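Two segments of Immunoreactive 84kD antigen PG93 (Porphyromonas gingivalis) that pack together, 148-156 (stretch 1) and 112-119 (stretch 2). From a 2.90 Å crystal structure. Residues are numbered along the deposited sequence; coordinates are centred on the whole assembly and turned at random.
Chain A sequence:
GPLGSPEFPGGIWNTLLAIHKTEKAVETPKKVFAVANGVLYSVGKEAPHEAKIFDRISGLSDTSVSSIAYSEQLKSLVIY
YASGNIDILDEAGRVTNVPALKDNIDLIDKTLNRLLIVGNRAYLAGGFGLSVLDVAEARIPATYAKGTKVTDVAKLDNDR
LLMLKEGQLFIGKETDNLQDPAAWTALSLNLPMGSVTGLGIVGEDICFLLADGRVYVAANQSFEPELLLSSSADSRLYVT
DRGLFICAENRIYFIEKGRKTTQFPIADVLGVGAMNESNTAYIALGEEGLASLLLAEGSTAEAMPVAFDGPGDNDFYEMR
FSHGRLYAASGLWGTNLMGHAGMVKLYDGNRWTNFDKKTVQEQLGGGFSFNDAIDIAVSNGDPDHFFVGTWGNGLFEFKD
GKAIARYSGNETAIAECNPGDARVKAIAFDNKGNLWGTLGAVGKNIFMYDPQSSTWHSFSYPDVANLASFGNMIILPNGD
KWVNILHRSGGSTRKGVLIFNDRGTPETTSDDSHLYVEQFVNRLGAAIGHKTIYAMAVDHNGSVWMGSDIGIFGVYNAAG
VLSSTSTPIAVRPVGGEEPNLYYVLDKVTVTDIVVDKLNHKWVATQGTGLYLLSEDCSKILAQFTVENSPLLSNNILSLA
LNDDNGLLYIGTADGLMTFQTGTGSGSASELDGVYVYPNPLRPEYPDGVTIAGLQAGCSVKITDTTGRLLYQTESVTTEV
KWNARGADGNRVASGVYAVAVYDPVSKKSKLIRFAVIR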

# COMPACT_ATOMS: atom_id res chain seq x y z
N THR A 148 23.64 12.26 -14.43
CA THR A 148 23.24 13.60 -14.83
C THR A 148 21.84 13.52 -15.38
O THR A 148 21.56 12.64 -16.19
CB THR A 148 24.23 14.17 -15.87
OG1 THR A 148 25.55 14.08 -15.33
CG2 THR A 148 23.91 15.61 -16.31
N LYS A 149 20.95 14.44 -14.95
CA LYS A 149 19.59 14.46 -15.45
C LYS A 149 19.64 14.70 -16.94
O LYS A 149 20.30 15.64 -17.36
CB LYS A 149 18.73 15.53 -14.72
CG LYS A 149 17.25 15.49 -15.09
CD LYS A 149 16.44 16.54 -14.39
CE LYS A 149 15.21 16.95 -15.18
NZ LYS A 149 15.56 17.76 -16.39
N VAL A 150 19.06 13.76 -17.73
CA VAL A 150 18.89 13.81 -19.19
C VAL A 150 17.39 14.03 -19.42
O VAL A 150 16.58 13.15 -19.17
CB VAL A 150 19.44 12.56 -19.93
CG1 VAL A 150 19.00 12.54 -21.40
CG2 VAL A 150 20.96 12.49 -19.82
N THR A 151 17.03 15.23 -19.85
CA THR A 151 15.67 15.71 -20.08
C THR A 151 14.89 14.87 -21.14
O THR A 151 13.71 14.60 -20.91
CB THR A 151 15.79 17.19 -20.43
OG1 THR A 151 16.32 17.85 -19.29
CG2 THR A 151 14.47 17.81 -20.85
N ASP A 152 15.51 14.48 -22.27
CA ASP A 152 14.79 13.73 -23.31
C ASP A 152 15.75 13.02 -24.28
O ASP A 152 16.95 13.32 -24.28
CB ASP A 152 13.87 14.68 -24.12
CG ASP A 152 12.56 14.05 -24.56
OD1 ASP A 152 12.54 12.83 -24.86
OD2 ASP A 152 11.56 14.77 -24.65
N VAL A 153 15.23 12.09 -25.09
CA VAL A 153 16.03 11.36 -26.05
C VAL A 153 15.22 11.15 -27.36
O VAL A 153 13.98 11.08 -27.36
CB VAL A 153 16.63 10.03 -25.46
CG1 VAL A 153 15.57 8.99 -25.09
CG2 VAL A 153 17.72 9.43 -26.37
N ALA A 154 15.96 11.10 -28.49
CA ALA A 154 15.40 10.88 -29.81
C ALA A 154 16.42 10.14 -30.70
O ALA A 154 17.62 10.40 -30.66
CB ALA A 154 14.98 12.20 -30.43
N LYS A 155 15.94 9.19 -31.49
CA LYS A 155 16.78 8.42 -32.36
C LYS A 155 16.54 8.92 -33.78
O LYS A 155 15.40 9.14 -34.19
CB LYS A 155 16.46 6.92 -32.18
CG LYS A 155 17.28 5.94 -32.99
CD LYS A 155 18.71 5.75 -32.52
CE LYS A 155 19.35 4.59 -33.24
NZ LYS A 155 19.56 4.86 -34.69
N LEU A 156 17.62 9.09 -34.52
CA LEU A 156 17.60 9.56 -35.90
C LEU A 156 18.18 8.52 -36.90
O LEU A 156 18.53 7.39 -36.56
CB LEU A 156 18.41 10.86 -35.98
CG LEU A 156 17.84 12.09 -35.32
CD1 LEU A 156 18.94 13.01 -34.88
CD2 LEU A 156 16.96 12.85 -36.27
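Stretch 2, residues 112-119: LNRLLIVG

Two strands run side by side in nearly the same direction here, yet no backbone-to-backbone hydrogen bond joins them; every hydrogen bond across the contact is donated by a side chain of stretch 2. The N-to-C directions of strands 150-155 and 114-118 differ by 12°, so the strands are close to parallel, but their axes come no nearer than 7.0 Å, too far apart for the hydrogen-bonded pairing of a β-sheet. Side chains fill the gap, and the two stretches together bury 440 Å².

Stretch 2 is extended from Arg114 to Val118, after the chain turns a corner at Asn113, where phi/psi is -110/-36. The backbones are closest near this corner: the CA atoms of Asp152 and Arg114 are 5.7 Å apart, and those of Thr151 and Asn113 6.1 Å. They diverge further along, with 7.4 Å between the CA atoms of Lys155 and Val118.

Asn113 points toward stretch 1 with chi1 in the m well, and its amide ND2 donates a hydrogen bond to the carbonyl O of Val150 at 2.8 Å. CB of Asn113 lies 3.3 Å from the O of Thr151, so the side chain rests against two successive carbonyls at the point where Thr151 departs from extended geometry (phi/psi -60/-43).

The next residue forms the polar centre of the contact. Arg114, with chi1 t and chi2 and chi3 both p, presents the edge of its guanidinium to the carboxylate of Asp152 in a two-pronged salt bridge: NE donates to OD1 at 2.8 Å and NH2 to OD2 at 3.0 Å. The CB of Asp152 points sideways, but its carboxylate comes nearer to stretch 2. OD1 of Asp152 also accepts a hydrogen bond from the backbone N of Val153 at 2.8 Å, which ties the acid to its own strand.

Beyond the salt bridge the contact becomes apolar. Arg114, Leu116 and Val118 alternate toward stretch 1, whereas Leu115 points away. The methyl CG1 of Val153 lies 4.1 Å from CG of Arg114 and 4.0 Å from CB of Leu116, bridging the aliphatic part of the arginine and the leucine. Leu116 in turn extends its CD2 along the backbone of stretch 1, 3.9 Å from the O of Val153, 4.0 Å from CA of Ala154 and 3.9 Å from the N of Lys155. At the far end, CG2 of Val118 packs 3.7 Å from CB of Lys155, whose side chain starts toward stretch 2 before its end leads away.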

# COMPACT_ATOMS: atom_id res chain seq x y z
N LEU A 112 12.29 9.10 -14.23
CA LEU A 112 12.34 8.85 -15.67
C LEU A 112 11.60 9.96 -16.39
O LEU A 112 10.53 10.38 -15.96
CB LEU A 112 11.77 7.48 -16.04
CG LEU A 112 12.11 6.94 -17.41
CD1 LEU A 112 13.38 6.14 -17.38
CD2 LEU A 112 10.99 6.07 -17.93
N ASN A 113 12.17 10.44 -17.47
CA ASN A 113 11.61 11.52 -18.28
C ASN A 113 11.15 10.96 -19.63
O ASN A 113 10.13 11.40 -20.15
CB ASN A 113 12.64 12.65 -18.47
CG ASN A 113 13.29 13.15 -17.18
OD1 ASN A 113 12.63 13.50 -16.18
ND2 ASN A 113 14.62 13.20 -17.18
N ARG A 114 11.89 9.98 -20.19
CA ARG A 114 11.53 9.37 -21.48
C ARG A 114 11.92 7.89 -21.54
O ARG A 114 13.02 7.51 -21.13
CB ARG A 114 12.17 10.15 -22.66
CG ARG A 114 11.68 9.76 -24.05
CD ARG A 114 10.24 10.17 -24.34
NE ARG A 114 10.07 11.62 -24.48
CZ ARG A 114 8.90 12.25 -24.31
NH1 ARG A 114 7.81 11.58 -23.98
NH2 ARG A 114 8.83 13.57 -24.46
N LEU A 115 11.00 7.07 -22.05
CA LEU A 115 11.18 5.64 -22.29
C LEU A 115 10.89 5.44 -23.74
O LEU A 115 9.73 5.31 -24.13
CB LEU A 115 10.28 4.79 -21.37
CG LEU A 115 10.25 3.25 -21.47
CD1 LEU A 115 11.61 2.65 -21.75
CD2 LEU A 115 9.68 2.66 -20.19
N LEU A 116 11.93 5.55 -24.56
CA LEU A 116 11.85 5.46 -26.00
C LEU A 116 12.24 4.06 -26.50
O LEU A 116 13.39 3.66 -26.33
CB LEU A 116 12.79 6.53 -26.59
CG LEU A 116 12.81 6.65 -28.10
CD1 LEU A 116 11.55 7.32 -28.62
CD2 LEU A 116 14.03 7.39 -28.55
N ILE A 117 11.32 3.34 -27.14
CA ILE A 117 11.64 2.01 -27.71
C ILE A 117 11.81 2.13 -29.24
O ILE A 117 10.84 2.45 -29.95
CB ILE A 117 10.61 0.91 -27.34
CG1 ILE A 117 10.62 0.65 -25.82
CG2 ILE A 117 10.86 -0.35 -28.18
CD1 ILE A 117 9.82 -0.49 -25.34
N VAL A 118 13.04 1.93 -29.73
CA VAL A 118 13.37 1.95 -31.16
C VAL A 118 13.86 0.56 -31.52
O VAL A 118 14.92 0.16 -31.05
CB VAL A 118 14.42 3.04 -31.52
CG1 VAL A 118 14.64 3.10 -33.02
CG2 VAL A 118 14.03 4.40 -30.97
N GLY A 119 13.06 -0.17 -32.28
CA GLY A 119 13.39 -1.54 -32.67
C GLY A 119 13.52 -2.50 -31.50
O GLY A 119 12.53 -2.80 -30.82